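Side-chain contacts in putative amidohydrolase (Unidentified, PDB 3MKV), which probably hydrolyses dipeptides that end in proline, as a prolidase of the amidohydrolase superfamily with two zinc ions in its active site: residues Val177-Ala180 and Val181-Leu185; Phe210-Ser213 and Glu214-Arg218; Ala284-Gly287 and Glu288-Leu292. All coordinates share one frame; numbering follows the deposited sequence.

Contact 1 (Val177-Ala180 and Val181-Leu185); sequences VRRA and VREEL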
ATOM      1  N   VAL A 177      15.626 -12.364  -7.056  1.00 43.86           N
ATOM      2  CA  VAL A 177      17.075 -12.530  -6.923  1.00 43.80           C
ATOM      3  C   VAL A 177      17.840 -11.815  -8.028  1.00 44.87           C
ATOM      4  O   VAL A 177      18.997 -11.444  -7.851  1.00 49.66           O
ATOM      5  CB  VAL A 177      17.504 -14.026  -6.819  1.00 41.67           C
ATOM      6  CG1 VAL A 177      16.759 -14.697  -5.699  1.00 32.14           C
ATOM      7  CG2 VAL A 177      17.261 -14.763  -8.145  1.00 41.41           C
ATOM      8  N   ARG A 178      17.198 -11.615  -9.169  1.00 51.16           N
ATOM      9  CA  ARG A 178      17.796 -10.781 -10.212  1.00 47.32           C
ATOM     10  C   ARG A 178      17.835  -9.337  -9.757  1.00 45.87           C
ATOM     11  O   ARG A 178      18.884  -8.713  -9.767  1.00 47.88           O
ATOM     12  CB  ARG A 178      17.015 -10.890 -11.526  1.00 49.43           C
ATOM     13  CG  ARG A 178      17.641 -11.827 -12.539  1.00 42.33           C
ATOM     14  CD  ARG A 178      16.832 -11.886 -13.814  1.00 52.09           C
ATOM     15  NE  ARG A 178      17.255 -13.022 -14.628  1.00 67.79           N
ATOM     16  CZ  ARG A 178      16.514 -13.592 -15.573  1.00 71.25           C
ATOM     17  NH1 ARG A 178      16.997 -14.624 -16.250  1.00 80.23           N
ATOM     18  NH2 ARG A 178      15.293 -13.138 -15.844  1.00 67.39           N
ATOM     19  N   ARG A 179      16.685  -8.812  -9.345  1.00 47.73           N
ATOM     20  CA  ARG A 179      16.612  -7.425  -8.912  1.00 51.13           C
ATOM     21  C   ARG A 179      17.582  -7.160  -7.754  1.00 46.10           C
ATOM     22  O   ARG A 179      18.298  -6.163  -7.743  1.00 48.78           O
ATOM     23  CB  ARG A 179      15.174  -7.047  -8.534  1.00 48.68           C
ATOM     24  CG  ARG A 179      14.916  -5.527  -8.546  1.00 50.59           C
ATOM     25  CD  ARG A 179      13.415  -5.175  -8.502  1.00 60.37           C
ATOM     26  NE  ARG A 179      12.602  -6.264  -7.957  1.00 76.08           N
ATOM     27  CZ  ARG A 179      11.755  -7.010  -8.671  1.00 79.98           C
ATOM     28  NH1 ARG A 179      11.577  -6.780  -9.971  1.00 72.41           N
ATOM     29  NH2 ARG A 179      11.074  -7.986  -8.081  1.00 75.21           N
ATOM     30  N   ALA A 180      17.605  -8.068  -6.790  1.00 43.97           N
ATOM     31  CA  ALA A 180      18.481  -7.942  -5.642  1.00 43.40           C
ATOM     32  C   ALA A 180      19.938  -7.843  -6.075  1.00 44.95           C
ATOM     33  O   ALA A 180      20.662  -6.950  -5.640  1.00 50.32           O
ATOM     34  CB  ALA A 180      18.278  -9.115  -4.693  1.00 41.09           C
ATOM     35  N   VAL A 181      20.377  -8.747  -6.940  1.00 46.59           N
ATOM     36  CA  VAL A 181      21.771  -8.727  -7.362  1.00 45.29           C
ATOM     37  C   VAL A 181      22.062  -7.438  -8.092  1.00 45.18           C
ATOM     38  O   VAL A 181      23.117  -6.846  -7.919  1.00 45.75           O
ATOM     39  CB  VAL A 181      22.109  -9.905  -8.283  1.00 52.18           C
ATOM     40  CG1 VAL A 181      23.444  -9.664  -8.990  1.00 51.25           C
ATOM     41  CG2 VAL A 181      22.132 -11.205  -7.490  1.00 52.29           C
ATOM     42  N   ARG A 182      21.120  -7.004  -8.919  1.00 47.70           N
ATOM     43  CA  ARG A 182      21.300  -5.779  -9.683  1.00 42.24           C
ATOM     44  C   ARG A 182      21.410  -4.581  -8.741  1.00 42.30           C
ATOM     45  O   ARG A 182      22.218  -3.675  -8.967  1.00 43.13           O
ATOM     46  CB  ARG A 182      20.168  -5.603 -10.699  1.00 47.34           C
ATOM     47  CG  ARG A 182      20.248  -6.582 -11.875  1.00 37.96           C
ATOM     48  CD  ARG A 182      18.995  -6.508 -12.745  1.00 39.12           C
ATOM     49  NE  ARG A 182      19.084  -7.413 -13.880  1.00 43.54           N
ATOM     50  CZ  ARG A 182      18.086  -7.696 -14.708  1.00 43.99           C
ATOM     51  NH1 ARG A 182      16.899  -7.126 -14.557  1.00 42.78           N
ATOM     52  NH2 ARG A 182      18.288  -8.532 -15.712  1.00 46.22           N
ATOM     53  N   GLU A 183      20.624  -4.601  -7.671  1.00 35.92           N
ATOM     54  CA  GLU A 183      20.701  -3.579  -6.622  1.00 39.54           C
ATOM     55  C   GLU A 183      22.050  -3.546  -5.900  1.00 43.57           C
ATOM     56  O   GLU A 183      22.629  -2.474  -5.703  1.00 46.50           O
ATOM     57  CB  GLU A 183      19.561  -3.770  -5.607  1.00 35.77           C
ATOM     58  CG  GLU A 183      18.184  -3.587  -6.251  1.00 48.79           C
ATOM     59  CD  GLU A 183      17.040  -3.779  -5.282  1.00 52.73           C
ATOM     60  OE1 GLU A 183      17.305  -3.898  -4.073  1.00 56.51           O
ATOM     61  OE2 GLU A 183      15.871  -3.817  -5.734  1.00 65.10           O
ATOM     62  N   GLU A 184      22.550  -4.713  -5.505  1.00 40.14           N
ATOM     63  CA  GLU A 184      23.811  -4.780  -4.797  1.00 42.09           C
ATOM     64  C   GLU A 184      24.939  -4.300  -5.700  1.00 43.81           C
ATOM     65  O   GLU A 184      25.830  -3.559  -5.273  1.00 44.78           O
ATOM     66  CB  GLU A 184      24.095  -6.206  -4.290  1.00 39.12           C
ATOM     67  CG  GLU A 184      23.141  -6.713  -3.208  1.00 42.89           C
ATOM     68  CD  GLU A 184      22.998  -5.759  -2.029  1.00 57.19           C
ATOM     69  OE1 GLU A 184      24.033  -5.303  -1.492  1.00 58.05           O
ATOM     70  OE2 GLU A 184      21.844  -5.471  -1.634  1.00 53.38           O
ATOM     71  N   LEU A 185      24.901  -4.726  -6.956  1.00 42.56           N
ATOM     72  CA  LEU A 185      25.897  -4.301  -7.916  1.00 45.48           C
ATOM     73  C   LEU A 185      25.850  -2.780  -8.161  1.00 45.61           C
ATOM     74  O   LEU A 185      26.893  -2.127  -8.204  1.00 42.48           O
ATOM     75  CB  LEU A 185      25.729  -5.077  -9.225  1.00 50.83           C
ATOM     76  CG  LEU A 185      26.095  -6.568  -9.201  1.00 48.28           C
ATOM     77  CD1 LEU A 185      25.736  -7.243 -10.506  1.00 43.01           C
ATOM     78  CD2 LEU A 185      27.573  -6.735  -8.928  1.00 48.44           C
TER

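Contact 2 (Phe210-Ser213 and Glu214-Arg218); sequences FGYS and EDEIR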
ATOM      1  N   PHE A 210      19.293 -27.316   1.614  1.00 60.69           N
ATOM      2  CA  PHE A 210      19.736 -26.586   0.435  1.00 57.79           C
ATOM      3  C   PHE A 210      19.338 -25.121   0.528  1.00 59.63           C
ATOM      4  O   PHE A 210      18.290 -24.780   1.069  1.00 66.46           O
ATOM      5  CB  PHE A 210      19.113 -27.162  -0.840  1.00 57.23           C
ATOM      6  CG  PHE A 210      19.623 -28.526  -1.217  1.00 60.40           C
ATOM      7  CD1 PHE A 210      20.663 -29.115  -0.522  1.00 52.55           C
ATOM      8  CD2 PHE A 210      19.079 -29.203  -2.307  1.00 63.33           C
ATOM      9  CE1 PHE A 210      21.139 -30.369  -0.878  1.00 58.25           C
ATOM     10  CE2 PHE A 210      19.554 -30.455  -2.679  1.00 60.60           C
ATOM     11  CZ  PHE A 210      20.586 -31.041  -1.957  1.00 60.73           C
ATOM     12  N   GLY A 211      20.175 -24.251  -0.016  1.00 56.42           N
ATOM     13  CA  GLY A 211      19.806 -22.858  -0.169  1.00 53.48           C
ATOM     14  C   GLY A 211      19.520 -22.548  -1.624  1.00 53.34           C
ATOM     15  O   GLY A 211      20.405 -22.651  -2.467  1.00 55.01           O
ATOM     16  N   TYR A 212      18.278 -22.179  -1.921  1.00 51.85           N
ATOM     17  CA  TYR A 212      17.886 -21.783  -3.274  1.00 51.77           C
ATOM     18  C   TYR A 212      17.667 -22.961  -4.211  1.00 52.59           C
ATOM     19  O   TYR A 212      18.251 -24.030  -4.044  1.00 56.69           O
ATOM     20  CB  TYR A 212      18.913 -20.810  -3.895  1.00 50.20           C
ATOM     21  CG  TYR A 212      18.748 -19.377  -3.427  1.00 46.84           C
ATOM     22  CD1 TYR A 212      19.823 -18.654  -2.903  1.00 43.39           C
ATOM     23  CD2 TYR A 212      17.513 -18.760  -3.481  1.00 44.43           C
ATOM     24  CE1 TYR A 212      19.671 -17.356  -2.468  1.00 37.23           C
ATOM     25  CE2 TYR A 212      17.347 -17.459  -3.048  1.00 53.23           C
ATOM     26  CZ  TYR A 212      18.420 -16.758  -2.539  1.00 52.20           C
ATOM     27  OH  TYR A 212      18.217 -15.458  -2.109  1.00 48.25           O
ATOM     28  N   SER A 213      16.812 -22.744  -5.200  1.00 52.68           N
ATOM     29  CA  SER A 213      16.666 -23.653  -6.325  1.00 49.68           C
ATOM     30  C   SER A 213      17.792 -23.394  -7.318  1.00 48.89           C
ATOM     31  O   SER A 213      18.427 -22.342  -7.279  1.00 49.40           O
ATOM     32  CB  SER A 213      15.331 -23.389  -7.023  1.00 50.43           C
ATOM     33  OG  SER A 213      15.320 -22.107  -7.638  1.00 49.91           O
ATOM     34  N   GLU A 214      18.011 -24.341  -8.224  1.00 47.42           N
ATOM     35  CA  GLU A 214      19.012 -24.198  -9.277  1.00 48.25           C
ATOM     36  C   GLU A 214      18.689 -23.087 -10.282  1.00 53.35           C
ATOM     37  O   GLU A 214      19.586 -22.499 -10.892  1.00 52.96           O
ATOM     38  CB  GLU A 214      19.177 -25.528  -9.994  1.00 50.90           C
ATOM     39  CG  GLU A 214      19.615 -26.647  -9.048  1.00 58.24           C
ATOM     40  CD  GLU A 214      20.047 -27.890  -9.784  1.00 61.42           C
ATOM     41  OE1 GLU A 214      20.136 -28.956  -9.138  1.00 70.20           O
ATOM     42  OE2 GLU A 214      20.284 -27.802 -11.011  1.00 68.63           O
ATOM     43  N   ASP A 215      17.399 -22.813 -10.454  1.00 55.14           N
ATOM     44  CA  ASP A 215      16.946 -21.700 -11.268  1.00 53.22           C
ATOM     45  C   ASP A 215      17.369 -20.358 -10.681  1.00 49.56           C
ATOM     46  O   ASP A 215      17.754 -19.444 -11.416  1.00 48.03           O
ATOM     47  CB  ASP A 215      15.423 -21.729 -11.387  1.00 60.97           C
ATOM     48  CG  ASP A 215      14.929 -22.730 -12.421  1.00 71.35           C
ATOM     49  OD1 ASP A 215      15.522 -22.809 -13.519  1.00 75.07           O
ATOM     50  OD2 ASP A 215      13.932 -23.426 -12.132  1.00 80.28           O
ATOM     51  N   GLU A 216      17.257 -20.225  -9.361  1.00 46.96           N
ATOM     52  CA  GLU A 216      17.697 -18.996  -8.687  1.00 48.80           C
ATOM     53  C   GLU A 216      19.216 -18.848  -8.764  1.00 43.37           C
ATOM     54  O   GLU A 216      19.708 -17.823  -9.215  1.00 52.21           O
ATOM     55  CB  GLU A 216      17.207 -18.934  -7.230  1.00 51.61           C
ATOM     56  CG  GLU A 216      15.706 -18.660  -7.070  1.00 41.43           C
ATOM     57  CD  GLU A 216      15.136 -19.269  -5.800  1.00 45.67           C
ATOM     58  OE1 GLU A 216      14.452 -18.555  -5.024  1.00 38.08           O
ATOM     59  OE2 GLU A 216      15.378 -20.473  -5.570  1.00 53.47           O
ATOM     60  N   ILE A 217      19.955 -19.885  -8.381  1.00 47.54           N
ATOM     61  CA  ILE A 217      21.415 -19.823  -8.414  1.00 49.73           C
ATOM     62  C   ILE A 217      21.918 -19.421  -9.790  1.00 50.60           C
ATOM     63  O   ILE A 217      22.733 -18.505  -9.915  1.00 56.09           O
ATOM     64  CB  ILE A 217      22.067 -21.165  -8.022  1.00 49.28           C
ATOM     65  CG1 ILE A 217      21.725 -21.530  -6.580  1.00 51.40           C
ATOM     66  CG2 ILE A 217      23.593 -21.115  -8.222  1.00 31.37           C
ATOM     67  CD1 ILE A 217      22.313 -22.883  -6.142  1.00 55.01           C
ATOM     68  N   ARG A 218      21.437 -20.110 -10.819  1.00 51.17           N
ATOM     69  CA  ARG A 218      21.835 -19.808 -12.192  1.00 51.54           C
ATOM     70  C   ARG A 218      21.459 -18.379 -12.609  1.00 53.33           C
ATOM     71  O   ARG A 218      22.217 -17.721 -13.323  1.00 55.80           O
ATOM     72  CB  ARG A 218      21.269 -20.838 -13.176  1.00 50.44           C
ATOM     73  CG  ARG A 218      21.767 -22.264 -12.941  1.00 57.89           C
ATOM     74  CD  ARG A 218      21.448 -23.201 -14.114  1.00 55.72           C
ATOM     75  NE  ARG A 218      20.098 -23.756 -14.014  1.00 61.45           N
ATOM     76  CZ  ARG A 218      19.822 -24.975 -13.558  1.00 63.41           C
ATOM     77  NH1 ARG A 218      20.800 -25.793 -13.168  1.00 56.19           N
ATOM     78  NH2 ARG A 218      18.562 -25.376 -13.495  1.00 65.06           N
TER

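Contact 3 (Ala284-Gly287 and Glu288-Leu292); sequences ASEG and EKYGL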
ATOM      1  N   ALA A 284      32.786 -22.926  19.519  1.00 79.07           N
ATOM      2  CA  ALA A 284      32.735 -23.945  20.560  1.00 79.52           C
ATOM      3  C   ALA A 284      33.327 -23.446  21.881  1.00 82.53           C
ATOM      4  O   ALA A 284      32.758 -23.679  22.942  1.00 82.48           O
ATOM      5  CB  ALA A 284      33.448 -25.211  20.096  1.00 78.28           C
ATOM      6  N   SER A 285      34.458 -22.746  21.805  1.00 86.97           N
ATOM      7  CA  SER A 285      35.212 -22.324  22.994  1.00 89.13           C
ATOM      8  C   SER A 285      34.569 -21.197  23.801  1.00 88.38           C
ATOM      9  O   SER A 285      34.513 -21.256  25.027  1.00 87.15           O
ATOM     10  CB  SER A 285      36.632 -21.893  22.601  1.00 90.15           C
ATOM     11  OG  SER A 285      37.258 -22.858  21.773  1.00 95.25           O
ATOM     12  N   GLU A 286      34.106 -20.161  23.114  1.00 90.70           N
ATOM     13  CA  GLU A 286      33.694 -18.941  23.792  1.00 94.19           C
ATOM     14  C   GLU A 286      32.410 -18.363  23.216  1.00 94.25           C
ATOM     15  O   GLU A 286      32.018 -17.249  23.562  1.00 96.50           O
ATOM     16  CB  GLU A 286      34.812 -17.897  23.712  1.00 93.74           C
ATOM     17  CG  GLU A 286      35.033 -17.329  22.311  1.00 94.96           C
ATOM     18  CD  GLU A 286      36.334 -16.548  22.187  1.00 98.48           C
ATOM     19  OE1 GLU A 286      37.384 -17.072  22.620  1.00101.75           O
ATOM     20  OE2 GLU A 286      36.311 -15.417  21.652  1.00 97.07           O
ATOM     21  N   GLY A 287      31.759 -19.122  22.338  1.00 93.70           N
ATOM     22  CA  GLY A 287      30.528 -18.673  21.690  1.00 91.49           C
ATOM     23  C   GLY A 287      29.408 -18.314  22.651  1.00 91.21           C
ATOM     24  O   GLY A 287      28.792 -17.252  22.534  1.00 88.68           O
ATOM     25  N   GLU A 288      29.149 -19.197  23.609  1.00 93.92           N
ATOM     26  CA  GLU A 288      28.051 -19.009  24.554  1.00 96.08           C
ATOM     27  C   GLU A 288      28.334 -17.933  25.598  1.00 96.27           C
ATOM     28  O   GLU A 288      27.426 -17.211  26.016  1.00 94.23           O
ATOM     29  CB  GLU A 288      27.731 -20.322  25.261  1.00 95.93           C
ATOM     30  CG  GLU A 288      26.611 -20.196  26.266  1.00 98.18           C
ATOM     31  CD  GLU A 288      26.501 -21.419  27.142  1.00103.40           C
ATOM     32  OE1 GLU A 288      25.608 -21.449  28.018  1.00102.11           O
ATOM     33  OE2 GLU A 288      27.312 -22.353  26.951  1.00103.94           O
ATOM     34  N   LYS A 289      29.591 -17.846  26.025  1.00 96.63           N
ATOM     35  CA  LYS A 289      30.014 -16.844  26.999  1.00 96.64           C
ATOM     36  C   LYS A 289      29.768 -15.418  26.509  1.00 96.35           C
ATOM     37  O   LYS A 289      29.415 -14.534  27.289  1.00 94.13           O
ATOM     38  CB  LYS A 289      31.497 -17.022  27.329  1.00 99.09           C
ATOM     39  CG  LYS A 289      32.107 -15.850  28.086  1.00102.81           C
ATOM     40  CD  LYS A 289      33.451 -16.229  28.693  1.00110.39           C
ATOM     41  CE  LYS A 289      33.780 -15.345  29.890  1.00112.61           C
ATOM     42  NZ  LYS A 289      34.713 -16.018  30.838  1.00107.42           N
ATOM     43  N   TYR A 290      29.966 -15.194  25.215  1.00 96.94           N
ATOM     44  CA  TYR A 290      29.815 -13.854  24.658  1.00 97.09           C
ATOM     45  C   TYR A 290      28.469 -13.648  23.974  1.00 95.47           C
ATOM     46  O   TYR A 290      28.263 -12.652  23.281  1.00 95.76           O
ATOM     47  CB  TYR A 290      30.976 -13.515  23.720  1.00 98.47           C
ATOM     48  CG  TYR A 290      32.288 -13.304  24.447  1.00 99.22           C
ATOM     49  CD1 TYR A 290      32.457 -12.235  25.322  1.00102.70           C
ATOM     50  CD2 TYR A 290      33.355 -14.174  24.261  1.00 99.30           C
ATOM     51  CE1 TYR A 290      33.656 -12.038  25.989  1.00103.98           C
ATOM     52  CE2 TYR A 290      34.555 -13.987  24.923  1.00103.45           C
ATOM     53  CZ  TYR A 290      34.700 -12.918  25.786  1.00102.26           C
ATOM     54  OH  TYR A 290      35.894 -12.734  26.442  1.00 97.86           O
ATOM     55  N   GLY A 291      27.557 -14.597  24.172  1.00 93.21           N
ATOM     56  CA  GLY A 291      26.156 -14.397  23.818  1.00 91.14           C
ATOM     57  C   GLY A 291      25.696 -14.960  22.487  1.00 89.48           C
ATOM     58  O   GLY A 291      24.862 -14.355  21.804  1.00 84.28           O
ATOM     59  N   LEU A 292      26.230 -16.117  22.112  1.00 89.25           N
ATOM     60  CA  LEU A 292      25.747 -16.799  20.916  1.00 87.92           C
ATOM     61  C   LEU A 292      24.491 -17.579  21.298  1.00 88.63           C
ATOM     62  O   LEU A 292      24.489 -18.307  22.293  1.00 88.58           O
ATOM     63  CB  LEU A 292      26.820 -17.727  20.329  1.00 86.61           C
ATOM     64  CG  LEU A 292      26.566 -18.392  18.967  1.00 84.41           C
ATOM     65  CD1 LEU A 292      26.736 -17.421  17.809  1.00 79.60           C
ATOM     66  CD2 LEU A 292      27.484 -19.588  18.783  1.00 85.47           C
TER

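Contact 1 (Val177-Ala180 and Val181-Leu185)
Val177-Ala180 and Val181-Leu185 are consecutive turns of helix 174-187, tied by i to i+4 backbone bonds such as Arg182 N to Arg178 O at 2.9 Å and Glu183 N to Arg179 O at 2.8 Å. The same spacing of four brings side chains together in two pairs. Arg178 and Arg182 run alongside each other and point the same way, their guanidinium planes only 11° apart. The touch between them is made by the aliphatic part of one arginine, for Arg178 CD lies over a face of the Arg182 guanidinium, 4.1 Å from its NH2. Both chains are extended from CG to NE, and that shape carries their two charged ends in the same direction. Arg182 bridges to Glu223 of helix 214-225 and to Asp172 and Glu216 of the second subunit, whereas the pairing of Arg178 with Glu223 is long and weak.

Arg179 and Glu183 also lie side by side, but their contact is not a salt bridge. Glu183 OE2 rests 3.4 Å from the methylene Arg179 CG, while Arg179 NE stays 4.6 Å from Glu183 OE2. A bend at chi3 (22°) turns the Arg179 head aside, and it pairs with Glu176 of the second subunit; Glu183 OE1 is taken by Arg169 of its own chain. On the buried side stand small apolar residues. Val181 CG2, set beside the backbone N, lies 3.2 Å from Val177 O, and both valines pack on Ile220 of helix 214-225, a place suited to compact branched side chains.

Arg179 and Arg182 thus carry their charged ends to carboxylates of a neighbouring subunit, while the methylenes of Arg178 and Arg179 make the contacts along the helix; the clustered positive charge is probably offset by the surrounding carboxylates.

Contact 2 (Phe210-Ser213 and Glu214-Arg218)
Ser213 and Glu216 exchange hydrogen bonds at the start of helix 214-225. Ser213 OG accepts from Glu216 N at 3.2 Å, and in return Glu216 OE2 accepts from Ser213 N at 2.7 Å with a nearly straight N-H...O angle of 165°. The serine hydroxyl also donates to Glu216 OE2 at 2.6 Å, arriving on the anti side and well out of the carboxylate plane, whereas the backbone N-H comes nearly along the C-O axis. Within the contact, OE2 is therefore gripped by two donors of the same residue. A chi1 of 67° holds Ser213 OG between its backbone N and carbonyl carbon, from where it can reach the first turn. Ser213 O in turn receives Ile217 N at 3.1 Å.

This reciprocal pattern is a capping box, with Ser213 as the N-cap and Glu216 three residues on; serine suits the place because its short hydroxyl replaces an acceptor that the helix lacks at its beginning. Arg182 of the third subunit bridges to the glutamate carboxylate as a whole, while OE1 also accepts from Gly173 N.

Among van der Waals contacts, the Tyr212 ring crosses the Glu216 side chain at about a right angle, with the planes of ring and carboxylate 79° apart and CD2 lying 3.4 Å from Glu216 CD. An apolar touch joins Tyr212 CB to Ile217 CG1 at 4.0 Å, and the isoleucine continues onto Cys247 and Val249. The tyrosine hydroxyl is engaged by Ala171 O.

Charge pairing occupies the exposed side of the first turn. Arg218 NH1 donates to the anti lone pair of Glu214 OE2 at 3.0 Å, and a long pairing of Arg218 NH2 with Asp215 OD1 widens this into a network in which acidic residues stand near the helix N-terminus and the arginine a turn later.

Contact 3 (Ala284-Gly287 and Glu288-Leu292)
The chain leaves helix 277-286 through a tight reversal in which a type I beta turn, Glu288 to Gly291, comes just after the helix. Two backbone bonds join Glu286-Gly287 to the turn and the residue after it. Gly287 O receives Leu292 N at 2.8 Å, and Glu286 O receives Tyr290 N in a weak bond of 3.3 Å. With a weak inner bond from Gly291 N to Glu288 O, the outer Leu292-Gly287 bond and the glycine resemble a Schellman motif.

The side chains that meet most closely are Glu286 and Tyr290. The glutamate crosses the tyrosine aslant, with carboxylate and ring planes 60° apart; its CB is 4.0 Å from Tyr290 CD2, and its OE2 is likewise 4.0 Å from Tyr290 CE2. A chi1 of 70° sets Glu286 CG between the backbone N and the carbonyl carbon, and the extended chain then runs past that side of the ring. Tyr290 CD2 also approaches Glu286 O at 3.4 Å. Lys289 lays its CG over the centre of one ring face, as a long aliphatic chain can. Glu286 forms a weak, long ion pair with Arg333.

Glycines stand at two key points. Gly291 has a positive phi of 98°, where a side chain would be jammed against the preceding carbonyl oxygen. The bare alpha carbon of Gly287 lies 4.3 Å from Leu292 CD2, a tight place that glycine suits.

The chemistry implies a reversal held mainly by main-chain bonds, with Tyr290 and Leu292 both on Phe73 and the charged ends of Glu288 and Lys289 exposed.

In the fold
The three contacts come in series along the chain, all in the part belonging to the amidohydrolase family, whose fold is a TIM-type barrel. Contacts 1 and 2 are neighbours: their centres lie 15 Å apart, on the successive helices 174-187 and 214-225, and Val177 CG1 touches Tyr212 CE2 at 3.9 Å. Both face other subunits, and Arg182 of one copy meets Glu216 of another, so the two helices help build the assembly. Contact 3, beside the C-terminal part of helix 277-286, is 34 Å from contact 1 and 32 Å from contact 2 between centres, and no other chain touches it. The Leu292 side chain lies about 12 Å from a zinc ion; neither contact 2 nor contact 3 supplies a zinc ligand.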